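Local coordinates for putative flagellar motor switch protein FliN (Thermotoga maritima, PDB 1O6A), which probably forms part of the flagellar switch complex, the cytoplasmic C-ring that sets the direction of motor rotation, at the interface of chains A and B. Numbering follows the deposited sequence. Chains: chain A/B, putative flagellar motor switch protein FliN.

Contact 1: the interface of chains A and B. Residues chain A 73, 77-78; chain B 45, 47.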
loop_
_atom_site.group_PDB
_atom_site.type_symbol
_atom_site.label_atom_id
_atom_site.label_comp_id
_atom_site.label_asym_id
_atom_site.label_seq_id
_atom_site.Cartn_x
_atom_site.Cartn_y
_atom_site.Cartn_z
ATOM N N ILE A 73 -6.802 10.100 -11.670
ATOM C CA ILE A 73 -6.842 9.819 -13.096
ATOM C C ILE A 73 -8.195 9.240 -13.449
ATOM O O ILE A 73 -8.477 8.085 -13.121
ATOM C CB ILE A 73 -5.728 8.811 -13.522
ATOM C CG1 ILE A 73 -4.363 9.255 -13.012
ATOM C CG2 ILE A 73 -5.752 8.631 -15.002
ATOM C CD1 ILE A 73 -3.806 10.502 -13.692
ATOM N N PHE A 77 -7.877 6.632 -8.201
ATOM C CA PHE A 77 -6.608 7.073 -7.679
ATOM C C PHE A 77 -5.436 6.636 -8.561
ATOM O O PHE A 77 -5.406 5.549 -9.121
ATOM C CB PHE A 77 -6.385 6.580 -6.263
ATOM C CG PHE A 77 -7.218 7.309 -5.261
ATOM C CD1 PHE A 77 -7.152 8.711 -5.174
ATOM C CD2 PHE A 77 -8.120 6.617 -4.475
ATOM C CE1 PHE A 77 -7.967 9.405 -4.260
ATOM C CE2 PHE A 77 -8.904 7.270 -3.566
ATOM C CZ PHE A 77 -8.843 8.669 -3.463
ATOM N N GLY A 78 -4.424 7.477 -8.595
ATOM C CA GLY A 78 -3.139 7.085 -9.135
ATOM C C GLY A 78 -1.999 7.700 -8.336
ATOM O O GLY A 78 -2.242 8.427 -7.358
ATOM N N ILE B 45 3.037 8.084 -14.367
ATOM C CA ILE B 45 1.843 7.965 -13.560
ATOM C C ILE B 45 1.402 6.508 -13.545
ATOM O O ILE B 45 1.367 5.867 -14.578
ATOM C CB ILE B 45 0.757 8.853 -14.128
ATOM C CG1 ILE B 45 1.043 10.310 -13.735
ATOM C CG2 ILE B 45 -0.592 8.419 -13.568
ATOM C CD1 ILE B 45 0.271 11.290 -14.498
ATOM N N GLU B 47 -1.818 4.194 -12.572
ATOM C CA GLU B 47 -3.237 4.185 -12.189
ATOM C C GLU B 47 -3.551 2.956 -11.361
ATOM O O GLU B 47 -3.107 1.847 -11.654
ATOM C CB GLU B 47 -4.134 4.199 -13.434
ATOM C CG GLU B 47 -3.822 5.317 -14.410
ATOM C CD GLU B 47 -4.529 5.104 -15.744
ATOM O OE1 GLU B 47 -5.789 5.193 -15.773
ATOM O OE2 GLU B 47 -3.828 4.818 -16.737
HETATM O O HOH W 1 -7.879 5.501 -14.241
#
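A:Ile73 shows how one branched side chain can serve two neighbours across a strand pairing, because its two branches part company and each finds a different residue of chain B. With CG1 beside the backbone N (chi1 -51°), the methyl CG2 is left anti to that N and meets the carboxylate end of B:Glu47, 3.5 Å from OE1 and 3.8 Å from CD. The longer branch runs the other way, bringing A:Ile73 CD1 to 3.8 Å from the methyl CG2 of B:Ile45. The two isoleucines meet at a slant, whereas B:Glu47 passes A:Ile73 nearly perpendicularly, stretched out past its CG; this methylene lies 3.9 Å from A:Ile73 CG2, so the acid packs through its aliphatic stem as well as its head. The carboxylate is also tied to the backbone through water 1, which sits 2.6 Å from B:Glu47 OE1 and 2.9 Å from the carbonyl O of A:Ile73. This bridge probably limits rotation of the acid head. An alanine in place of A:Ile73 would probably take the CD1 contact from B:Ile45 CG2, open a gap beside it and leave the stem of B:Glu47 freer to turn. Behind the side chains, A:Gly78 of strand 76-81 and B:Glu47 of strand 45-48 form an antiparallel bridge. The patch thus packs the end of strand 63-73 against strand 45-48 of the partner and probably helps to hold together the two chains of the deposited assembly.

Contact 2: the interface of chains A and B. Residues chain A 50-52; chain B 75-77.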
loop_
_atom_site.group_PDB
_atom_site.type_symbol
_atom_site.label_atom_id
_atom_site.label_comp_id
_atom_site.label_asym_id
_atom_site.label_seq_id
_atom_site.Cartn_x
_atom_site.Cartn_y
_atom_site.Cartn_z
ATOM N N LYS A 50 4.124 7.451 8.687
ATOM C CA LYS A 50 4.410 8.426 7.635
ATOM C C LYS A 50 4.083 9.870 8.066
ATOM O O LYS A 50 3.067 10.136 8.691
ATOM C CB LYS A 50 3.622 8.027 6.396
ATOM C CG LYS A 50 4.078 8.811 5.105
ATOM C CD LYS A 50 3.383 8.357 3.809
ATOM C CE LYS A 50 3.872 6.958 3.363
ATOM N NZ LYS A 50 5.321 6.908 3.130
ATOM N N LEU A 51 4.989 10.793 7.755
ATOM C CA LEU A 51 4.845 12.178 8.111
ATOM C C LEU A 51 4.252 12.983 6.974
ATOM O O LEU A 51 4.498 12.715 5.807
ATOM C CB LEU A 51 6.210 12.806 8.523
ATOM C CG LEU A 51 6.949 12.092 9.668
ATOM C CD1 LEU A 51 8.431 12.455 9.736
ATOM C CD2 LEU A 51 6.303 12.327 10.980
ATOM N N THR A 52 3.549 14.054 7.334
ATOM C CA THR A 52 3.083 14.985 6.320
ATOM C C THR A 52 4.338 15.624 5.712
ATOM O O THR A 52 5.347 15.957 6.388
ATOM C CB THR A 52 2.122 16.054 6.866
ATOM O OG1 THR A 52 2.729 16.732 7.960
ATOM C CG2 THR A 52 0.863 15.417 7.422
ATOM N N GLU B 75 1.548 15.797 12.945
ATOM C CA GLU B 75 2.331 15.707 11.709
ATOM C C GLU B 75 2.413 14.309 11.089
ATOM O O GLU B 75 3.187 14.109 10.199
ATOM C CB GLU B 75 3.711 16.332 11.871
ATOM C CG GLU B 75 4.652 15.606 12.797
ATOM C CD GLU B 75 6.056 16.180 12.804
ATOM O OE1 GLU B 75 6.234 17.356 12.370
ATOM O OE2 GLU B 75 6.980 15.455 13.294
ATOM N N ASN B 76 1.589 13.379 11.527
ATOM C CA ASN B 76 1.569 12.028 10.963
ATOM C C ASN B 76 0.260 11.786 10.245
ATOM O O ASN B 76 -0.807 12.272 10.678
ATOM C CB ASN B 76 1.726 10.967 12.060
ATOM C CG ASN B 76 3.147 10.871 12.569
ATOM O OD1 ASN B 76 3.598 11.780 13.238
ATOM N ND2 ASN B 76 3.878 9.792 12.220
ATOM N N PHE B 77 0.320 11.002 9.180
ATOM C CA PHE B 77 -0.905 10.528 8.574
ATOM C C PHE B 77 -1.506 9.431 9.428
ATOM O O PHE B 77 -0.825 8.753 10.206
ATOM C CB PHE B 77 -0.669 9.979 7.175
ATOM C CG PHE B 77 -0.397 11.022 6.176
ATOM C CD1 PHE B 77 -1.424 11.850 5.707
ATOM C CD2 PHE B 77 0.907 11.231 5.712
ATOM C CE1 PHE B 77 -1.160 12.821 4.808
ATOM C CE2 PHE B 77 1.166 12.188 4.799
ATOM C CZ PHE B 77 0.153 13.000 4.343
#
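The carbonyl O of B:Glu75 accepts a hydrogen bond from the backbone N of A:Thr52 at 2.9 Å, nearly straight at 165° at the hydrogen, with the donor tilted out of the carbonyl plane. The hydroxyl OG1 of A:Thr52 adds a weak bond to the same oxygen at 3.5 Å; its chi1 of 54° sets OG1 between the backbone N and the carbonyl carbon, facing B:Glu75. Two residues away on each chain, B:Phe77 N donates to A:Lys50 O, also at 2.9 Å. The two backbone bonds frame the antiparallel bridge between A:Leu51 and B:Asn76, whose side chains run alongside each other in the same direction. Here the leucine methyl CD2 rests 3.6 Å from the amide oxygen OD1 of B:Asn76, and it also touches the aliphatic stem of B:Glu75. The phenyl ring of B:Phe77 turns toward A:Thr52: its CE2 lies 3.7 Å from A:Thr52 CA, while the methyl CG2 of A:Thr52 sits 4.0 Å above one face of the B:Phe77 ring, near its border. The CG of A:Lys50 meets the ring at CD2. A short stretch of backbone pairing is thereby flanked by apolar packing, joining strand 50-51 of one chain to the start of strand 76-81 of the other and linking the two copies in what is probably a dimer.

Contact 3: the interface of chains A and B. Residues chain A 44-46; chain B 73, 78-81.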
loop_
_atom_site.group_PDB
_atom_site.type_symbol
_atom_site.label_atom_id
_atom_site.label_comp_id
_atom_site.label_asym_id
_atom_site.label_seq_id
_atom_site.Cartn_x
_atom_site.Cartn_y
_atom_site.Cartn_z
ATOM N N SER A 44 -12.504 4.297 14.656
ATOM C CA SER A 44 -11.256 4.167 15.325
ATOM C C SER A 44 -10.204 4.805 14.474
ATOM O O SER A 44 -10.274 4.771 13.247
ATOM C CB SER A 44 -10.839 2.724 15.527
ATOM O OG SER A 44 -11.492 2.124 16.605
ATOM N N ILE A 45 -9.220 5.383 15.131
ATOM C CA ILE A 45 -8.180 6.096 14.409
ATOM C C ILE A 45 -6.855 5.370 14.612
ATOM O O ILE A 45 -6.447 5.031 15.755
ATOM C CB ILE A 45 -8.167 7.566 14.811
ATOM C CG1 ILE A 45 -9.318 8.257 14.047
ATOM C CG2 ILE A 45 -6.807 8.195 14.414
ATOM C CD1 ILE A 45 -9.646 9.565 14.468
ATOM N N ILE A 46 -6.213 5.086 13.492
ATOM C CA ILE A 46 -4.926 4.385 13.455
ATOM C C ILE A 46 -3.875 5.355 12.921
ATOM O O ILE A 46 -3.961 5.828 11.785
ATOM C CB ILE A 46 -4.989 3.155 12.543
ATOM C CG1 ILE A 46 -6.104 2.180 12.992
ATOM C CG2 ILE A 46 -3.588 2.467 12.418
ATOM C CD1 ILE A 46 -6.336 1.087 11.991
ATOM N N ILE B 73 -2.946 13.545 11.995
ATOM C CA ILE B 73 -2.871 13.715 13.439
ATOM C C ILE B 73 -1.514 14.352 13.731
ATOM O O ILE B 73 -0.498 13.672 13.722
ATOM C CB ILE B 73 -3.013 12.382 14.162
ATOM C CG1 ILE B 73 -4.241 11.596 13.705
ATOM C CG2 ILE B 73 -3.079 12.605 15.694
ATOM C CD1 ILE B 73 -3.898 10.205 13.340
ATOM N N GLY B 78 -2.802 9.280 9.262
ATOM C CA GLY B 78 -3.563 8.268 9.943
ATOM C C GLY B 78 -4.775 7.899 9.095
ATOM O O GLY B 78 -4.981 8.476 8.044
ATOM N N VAL B 79 -5.560 6.934 9.575
ATOM C CA VAL B 79 -6.808 6.540 8.935
ATOM C C VAL B 79 -7.872 6.429 10.005
ATOM O O VAL B 79 -7.585 5.982 11.124
ATOM C CB VAL B 79 -6.680 5.229 8.108
ATOM C CG1 VAL B 79 -5.829 5.488 6.888
ATOM C CG2 VAL B 79 -6.113 4.085 8.924
ATOM N N ARG B 80 -9.073 6.883 9.669
ATOM C CA ARG B 80 -10.261 6.729 10.503
ATOM C C ARG B 80 -11.104 5.647 9.842
ATOM O O ARG B 80 -11.479 5.761 8.666
ATOM C CB ARG B 80 -11.004 8.072 10.539
ATOM C CG ARG B 80 -12.294 8.176 11.340
ATOM C CD ARG B 80 -12.898 9.607 11.237
ATOM N NE ARG B 80 -14.326 9.657 10.954
ATOM C CZ ARG B 80 -14.886 9.480 9.753
ATOM N NH1 ARG B 80 -14.164 9.205 8.668
ATOM N NH2 ARG B 80 -16.202 9.564 9.639
ATOM N N ILE B 81 -11.392 4.601 10.596
ATOM C CA ILE B 81 -12.133 3.466 10.086
ATOM C C ILE B 81 -13.592 3.821 9.751
ATOM O O ILE B 81 -14.318 4.417 10.555
ATOM C CB ILE B 81 -12.048 2.294 11.081
ATOM C CG1 ILE B 81 -10.609 1.757 11.118
ATOM C CG2 ILE B 81 -13.015 1.180 10.705
ATOM C CD1 ILE B 81 -10.365 0.772 12.183
#
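With chi1 at -79°, A:Ile45 turns CG1 to the side of its backbone N and the methyl CG2 to the side of its carbonyl carbon, so that the two branches reach different residues of chain B. CG2 meets the terminal methyl CD1 of B:Ile73 at 3.7 Å, the two side chains lying alongside but running in opposing directions. CG1 packs on the aliphatic root of B:Arg80, 3.9 Å from its CB; the arginine has CG anti to its own backbone N (chi1 180°), and CG too lies beside A:Ile45 CG1. This packing flanks an antiparallel ladder between strand 45-48 and strand 76-81, a worked case of two strands from different chains joined by their backbones. A:Ile46 and B:Val79 exchange a reciprocal pair of hydrogen bonds: A:Ile46 N gives to B:Val79 O at 2.9 Å and is almost straight, 173° at the hydrogen, while B:Val79 N returns a bond to A:Ile46 O. Farther along the ladder, B:Ile81 N donates to A:Ser44 O at 2.9 Å, approaching nearly in line with the carbonyl bond. The side chains of A:Ile46 and B:Val79 also touch, through CB of the first and the methyl CG2 of the second. The pairing thereby links strands of the two copies side by side. At its end, the terminal methyl CD1 of B:Ile81 lies 3.9 Å from A:Ser44 CB and 4.0 Å from A:Ile46 CD1.

The C-alpha centres of contact 2 and contact 3 lie about 12 Å apart, and both use strand 76-81 of chain B, paired with successive strands 50-51 and 45-48 of chain A. Contact 1 stands about 22 Å from contact 2 and 23 Å from contact 3, measured between the same centres. Its isoleucine pair, A:Ile73 with B:Ile45, is the symmetry twin of B:Ile73 with A:Ile45 in contact 3. Because the interface is two-fold symmetric, each strand 76-81 receives strands of its partner, which suggests an intertwined dimer, if the deposited pair is the biological one.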